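Local coordinates for EDD domain protein, DegV family (Ruminococcus gnavus ATCC 29149, PDB 5V85) that probably binds fatty acids and is found here with vaccenic acid bound, at residues 19-24 with 96-101; 25-30 with 45-50. All coordinates share one frame; numbering follows the deposited sequence.

Contact 1. Residues 19-24 with 96-101; sequences DMSYKV and AERIYV. With PO4 (phosphate ion), chain I.
The guanidinium group of Arg98 lies against the backbone carbonyl of Ser21, whose O sits over the centre of one of its faces, 3.5 Å above the plane. The bend at chi3 (-80°) turns the group against Ser21, with NH2 3.4 Å from Ser21 CB. The same Ser21 O accepts the backbone N-H of Arg98, so one oxygen meets both ends of that residue, while NE forms a salt bridge with Glu154 in helix 141-155. On the same face of the sheet Tyr22 and Tyr100 do not stack: Tyr22 CB meets the edge of the Tyr100 ring at CE2, 3.9 Å away, and the Tyr100 hydroxyl is hydrogen-bonded to Glu154 as well. The other face carries Lys23, whose CB rests on Ala96 CB at 3.7 Å. Its bent chain takes NZ to a phosphate ion, probably from the crystallisation liquor, 2.6 Å from O3, and NZ also pairs with Glu43. Between these two layers of side chains, Lys23 N to Arg98 O (2.9 Å) and Tyr100 N to Lys23 O (3.0 Å, nearly straight at 175°) alternate along strands 22-24 and 98-101, the parallel pairing of neighbouring strands in an alpha/beta sheet.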
loop_
_atom_site.group_PDB
_atom_site.type_symbol
_atom_site.label_atom_id
_atom_site.label_comp_id
_atom_site.label_asym_id
_atom_site.label_seq_id
_atom_site.Cartn_x
_atom_site.Cartn_y
_atom_site.Cartn_z
ATOM N N ASP B 19 20.156 13.706 24.947
ATOM C CA ASP B 19 20.404 13.183 23.613
ATOM C C ASP B 19 19.168 13.347 22.732
ATOM O O ASP B 19 18.032 13.423 23.210
ATOM C CB ASP B 19 20.795 11.707 23.682
ATOM C CG ASP B 19 22.295 11.498 23.653
ATOM O OD1 ASP B 19 22.733 10.334 23.775
ATOM O OD2 ASP B 19 23.036 12.494 23.505
HETATM N N MSE B 20 19.403 13.405 21.425
HETATM C CA MSE B 20 18.314 13.466 20.459
HETATM C C MSE B 20 17.520 12.169 20.498
HETATM O O MSE B 20 18.094 11.082 20.563
HETATM C CB MSE B 20 18.846 13.716 19.049
HETATM C CG MSE B 20 19.117 15.175 18.728
HETATM SE SE MSE B 20 19.360 15.455 16.811
HETATM C CE MSE B 20 19.819 13.633 16.295
ATOM N N SER B 21 16.192 12.283 20.457
ATOM C CA SER B 21 15.365 11.086 20.555
ATOM C C SER B 21 15.421 10.255 19.280
ATOM O O SER B 21 15.254 9.031 19.335
ATOM C CB SER B 21 13.923 11.468 20.880
ATOM O OG SER B 21 13.509 12.604 20.142
ATOM N N TYR B 22 15.656 10.887 18.133
ATOM C CA TYR B 22 15.691 10.152 16.877
ATOM C C TYR B 22 16.508 10.927 15.853
ATOM O O TYR B 22 16.689 12.142 15.962
ATOM C CB TYR B 22 14.276 9.887 16.343
ATOM C CG TYR B 22 13.580 11.117 15.800
ATOM C CD1 TYR B 22 12.924 12.001 16.650
ATOM C CD2 TYR B 22 13.576 11.394 14.437
ATOM C CE1 TYR B 22 12.288 13.125 16.161
ATOM C CE2 TYR B 22 12.943 12.516 13.937
ATOM C CZ TYR B 22 12.300 13.378 14.803
ATOM O OH TYR B 22 11.671 14.495 14.308
ATOM N N LYS B 23 16.997 10.197 14.854
ATOM C CA LYS B 23 17.659 10.788 13.701
ATOM C C LYS B 23 17.135 10.111 12.443
ATOM O O LYS B 23 16.909 8.896 12.432
ATOM C CB LYS B 23 19.186 10.651 13.788
ATOM C CG LYS B 23 19.941 11.373 12.676
ATOM C CD LYS B 23 21.437 11.097 12.743
ATOM C CE LYS B 23 22.068 11.760 13.954
ATOM N NZ LYS B 23 23.561 11.721 13.899
ATOM N N VAL B 24 16.928 10.900 11.393
ATOM C CA VAL B 24 16.480 10.398 10.098
ATOM C C VAL B 24 17.650 10.487 9.129
ATOM O O VAL B 24 18.116 11.587 8.805
ATOM C CB VAL B 24 15.273 11.182 9.560
ATOM C CG1 VAL B 24 14.763 10.541 8.272
ATOM C CG2 VAL B 24 14.170 11.253 10.604
ATOM N N ALA B 96 21.761 9.545 18.944
ATOM C CA ALA B 96 20.314 9.477 18.780
ATOM C C ALA B 96 19.808 8.082 19.124
ATOM O O ALA B 96 20.441 7.078 18.792
ATOM C CB ALA B 96 19.917 9.845 17.351
ATOM N N GLU B 97 18.656 8.021 19.795
ATOM C CA GLU B 97 18.143 6.747 20.294
ATOM C C GLU B 97 17.545 5.895 19.177
ATOM O O GLU B 97 17.830 4.696 19.081
ATOM C CB GLU B 97 17.102 6.995 21.387
ATOM C CG GLU B 97 17.570 7.926 22.491
ATOM C CD GLU B 97 18.395 7.216 23.546
ATOM O OE1 GLU B 97 18.659 6.005 23.382
ATOM O OE2 GLU B 97 18.780 7.868 24.539
ATOM N N ARG B 98 16.702 6.487 18.338
ATOM C CA ARG B 98 16.027 5.775 17.264
ATOM C C ARG B 98 16.551 6.250 15.916
ATOM O O ARG B 98 16.748 7.450 15.705
ATOM C CB ARG B 98 14.513 5.985 17.339
ATOM C CG ARG B 98 13.938 5.672 18.711
ATOM C CD ARG B 98 12.425 5.782 18.737
ATOM N NE ARG B 98 11.960 7.163 18.862
ATOM C CZ ARG B 98 12.033 7.887 19.976
ATOM N NH1 ARG B 98 12.566 7.374 21.078
ATOM N NH2 ARG B 98 11.574 9.132 19.988
ATOM N N ILE B 99 16.765 5.309 14.999
ATOM C CA ILE B 99 17.308 5.603 13.677
ATOM C C ILE B 99 16.274 5.220 12.626
ATOM O O ILE B 99 15.814 4.072 12.589
ATOM C CB ILE B 99 18.630 4.863 13.422
ATOM C CG1 ILE B 99 19.651 5.181 14.520
ATOM C CG2 ILE B 99 19.173 5.217 12.045
ATOM C CD1 ILE B 99 19.988 6.654 14.634
ATOM N N TYR B 100 15.919 6.175 11.772
ATOM C CA TYR B 100 15.105 5.932 10.592
ATOM C C TYR B 100 15.939 6.233 9.355
ATOM O O TYR B 100 16.648 7.243 9.309
ATOM C CB TYR B 100 13.844 6.799 10.594
ATOM C CG TYR B 100 12.972 6.645 11.824
ATOM C CD1 TYR B 100 12.039 5.619 11.916
ATOM C CD2 TYR B 100 13.078 7.533 12.889
ATOM C CE1 TYR B 100 11.236 5.480 13.039
ATOM C CE2 TYR B 100 12.278 7.406 14.011
ATOM C CZ TYR B 100 11.359 6.377 14.082
ATOM O OH TYR B 100 10.566 6.250 15.199
ATOM N N VAL B 101 15.863 5.357 8.358
ATOM C CA VAL B 101 16.656 5.478 7.139
ATOM C C VAL B 101 15.711 5.543 5.948
ATOM O O VAL B 101 14.786 4.729 5.834
ATOM C CB VAL B 101 17.652 4.312 6.985
ATOM C CG1 VAL B 101 18.699 4.640 5.923
ATOM C CG2 VAL B 101 18.319 4.010 8.313
HETATM P P PO4 I . 24.448 12.554 17.258
HETATM O O1 PO4 I . 23.217 11.676 17.225
HETATM O O2 PO4 I . 25.609 11.778 17.835
HETATM O O3 PO4 I . 24.797 12.999 15.859
HETATM O O4 PO4 I . 24.175 13.769 18.114
#

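Contact 2. Residues 25-30 with 45-50; sequences IVDSCG and VALGIQ
Val45, Ser28 and Leu47 bury the most surface here, and each meets the opposite segment differently. Val45 works through both backbone and side chain. Its N donates to Val26 O at 2.9 Å and its O accepts a weak bond from Ser28 N, so the residue brackets Asp27 in a parallel bridge. Its CG2 methyl packs against Ile25 CG2 at 3.5 Å, with the two branched side chains crossing at an angle where both touch Ser91 of helix 85-92.

Ser28 turns its hydroxyl across to the other segment. With chi1 at 66°, OG stands between the backbone N and the carbonyl carbon and accepts the N-H of Leu47 at 3.0 Å in a nearly straight bond (169°). The carboxylate of Asp58 is a second partner of the same OG, and the backbone of Asp58 also pairs with Leu47. Without this hydroxyl, as with an alanine here, Leu47 N and the Asp58 carboxylate would probably each lose a mate, and the segments would be less firmly joined beyond the last strand bond.

Leu47 returns the contact with CD1, which reaches Ser28 OG at 3.4 Å and lies 3.7 Å from Asp27 CB. The carboxylate of Asp27 turns to other partners: OD2 is hydrogen-bonded to Ser111 and to the backbone N of Leu104, while OD1 takes a weak bond from Cys29 N within its own segment.

From Asp27 the chain enters a type I turn closed by Gly30 N to Asp27 O (3.0 Å). Leu47 and Cys29 both touch the bound vaccenic acid, so the contact borders the lipid site. Strand 22-27, helix 34-37 and strand 42-51 form a beta-alpha-beta unit, and this turn lies at the carboxyl end of its first strand, where alpha/beta folds commonly place their ligand sites.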
loop_
_atom_site.group_PDB
_atom_site.type_symbol
_atom_site.label_atom_id
_atom_site.label_comp_id
_atom_site.label_asym_id
_atom_site.label_seq_id
_atom_site.Cartn_x
_atom_site.Cartn_y
_atom_site.Cartn_z
ATOM N N ILE B 25 18.118 9.331 8.665
ATOM C CA ILE B 25 19.200 9.240 7.691
ATOM C C ILE B 25 18.582 9.117 6.304
ATOM O O ILE B 25 17.740 8.243 6.070
ATOM C CB ILE B 25 20.117 8.042 7.993
ATOM C CG1 ILE B 25 20.641 8.105 9.431
ATOM C CG2 ILE B 25 21.260 7.980 7.000
ATOM C CD1 ILE B 25 21.753 9.105 9.637
ATOM N N VAL B 26 18.987 9.993 5.386
ATOM C CA VAL B 26 18.476 10.005 4.017
ATOM C C VAL B 26 19.669 9.932 3.075
ATOM O O VAL B 26 20.661 10.638 3.281
ATOM C CB VAL B 26 17.637 11.271 3.738
ATOM C CG1 VAL B 26 16.972 11.208 2.368
ATOM C CG2 VAL B 26 16.593 11.473 4.832
ATOM N N ASP B 27 19.593 9.080 2.051
ATOM C CA ASP B 27 20.706 9.100 1.113
ATOM C C ASP B 27 20.657 10.392 0.299
ATOM O O ASP B 27 19.640 11.089 0.254
ATOM C CB ASP B 27 20.741 7.837 0.230
ATOM C CG ASP B 27 19.598 7.741 -0.786
ATOM O OD1 ASP B 27 19.123 8.763 -1.314
ATOM O OD2 ASP B 27 19.200 6.594 -1.093
ATOM N N SER B 28 21.787 10.725 -0.326
ATOM C CA SER B 28 21.960 12.076 -0.852
ATOM C C SER B 28 20.994 12.414 -1.979
ATOM O O SER B 28 20.847 13.596 -2.304
ATOM C CB SER B 28 23.402 12.278 -1.318
ATOM O OG SER B 28 23.706 11.456 -2.425
ATOM N N CYS B 29 20.320 11.427 -2.577
ATOM C CA CYS B 29 19.350 11.766 -3.612
ATOM C C CYS B 29 18.187 12.572 -3.044
ATOM O O CYS B 29 17.622 13.420 -3.744
ATOM C CB CYS B 29 18.840 10.504 -4.308
ATOM S SG CYS B 29 17.784 10.837 -5.753
ATOM N N GLY B 30 17.833 12.345 -1.781
ATOM C CA GLY B 30 16.732 13.058 -1.162
ATOM C C GLY B 30 17.091 14.466 -0.730
ATOM O O GLY B 30 17.889 14.652 0.193
ATOM N N VAL B 45 23.550 10.612 3.845
ATOM C CA VAL B 45 24.624 9.678 3.520
ATOM C C VAL B 45 24.843 9.767 2.015
ATOM O O VAL B 45 23.907 9.555 1.235
ATOM C CB VAL B 45 24.297 8.239 3.955
ATOM C CG1 VAL B 45 25.207 7.256 3.248
ATOM C CG2 VAL B 45 24.447 8.092 5.461
ATOM N N ALA B 46 26.068 10.088 1.609
ATOM C CA ALA B 46 26.339 10.537 0.249
ATOM C C ALA B 46 26.543 9.383 -0.723
ATOM O O ALA B 46 27.190 8.383 -0.399
ATOM C CB ALA B 46 27.577 11.434 0.231
ATOM N N LEU B 47 26.003 9.539 -1.927
ATOM C CA LEU B 47 26.358 8.679 -3.044
ATOM C C LEU B 47 27.553 9.273 -3.788
ATOM O O LEU B 47 28.000 10.387 -3.507
ATOM C CB LEU B 47 25.172 8.496 -3.995
ATOM C CG LEU B 47 24.096 7.491 -3.569
ATOM C CD1 LEU B 47 23.213 8.052 -2.459
ATOM C CD2 LEU B 47 23.255 7.056 -4.756
ATOM N N GLY B 48 28.074 8.513 -4.749
ATOM C CA GLY B 48 29.191 8.947 -5.569
ATOM C C GLY B 48 28.737 9.277 -6.979
ATOM O O GLY B 48 27.748 8.728 -7.469
ATOM N N ILE B 49 29.460 10.187 -7.628
ATOM C CA ILE B 49 29.163 10.610 -8.992
ATOM C C ILE B 49 30.457 10.595 -9.793
ATOM O O ILE B 49 31.447 11.214 -9.392
ATOM C CB ILE B 49 28.519 12.010 -9.032
ATOM C CG1 ILE B 49 27.175 12.001 -8.298
ATOM C CG2 ILE B 49 28.346 12.480 -10.474
ATOM C CD1 ILE B 49 26.555 13.375 -8.141
ATOM N N GLN B 50 30.448 9.892 -10.923
ATOM C CA GLN B 50 31.618 9.775 -11.784
ATOM C C GLN B 50 31.254 10.264 -13.177
ATOM O O GLN B 50 30.331 9.735 -13.804
ATOM C CB GLN B 50 32.121 8.331 -11.830
ATOM C CG GLN B 50 33.290 8.113 -12.775
ATOM C CD GLN B 50 34.590 8.659 -12.222
ATOM O OE1 GLN B 50 34.885 8.514 -11.036
ATOM N NE2 GLN B 50 35.371 9.303 -13.080
#

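How the contacts relate
Strand 22-27 is common to both contacts and lies between its two parallel neighbours: contact 1 pairs its beginning with strand 98-103, and contact 2 pairs its end with strand 42-51. The centres are 19 Å apart, yet the contacts meet directly, since Tyr100 O lies 2.6 Å from Ile25 N, probably hydrogen-bonded, and extends the pairing with strand 98-103 onto Ile25, the first residue of contact 2. Val101 CG1 also packs against Ile25 O at 3.7 Å. Burial grows along the shared strand, from a partly exposed end beside the phosphate in contact 1 to the interior in contact 2, where the side chain of Leu47 comes within about 4 Å of vaccenic acid.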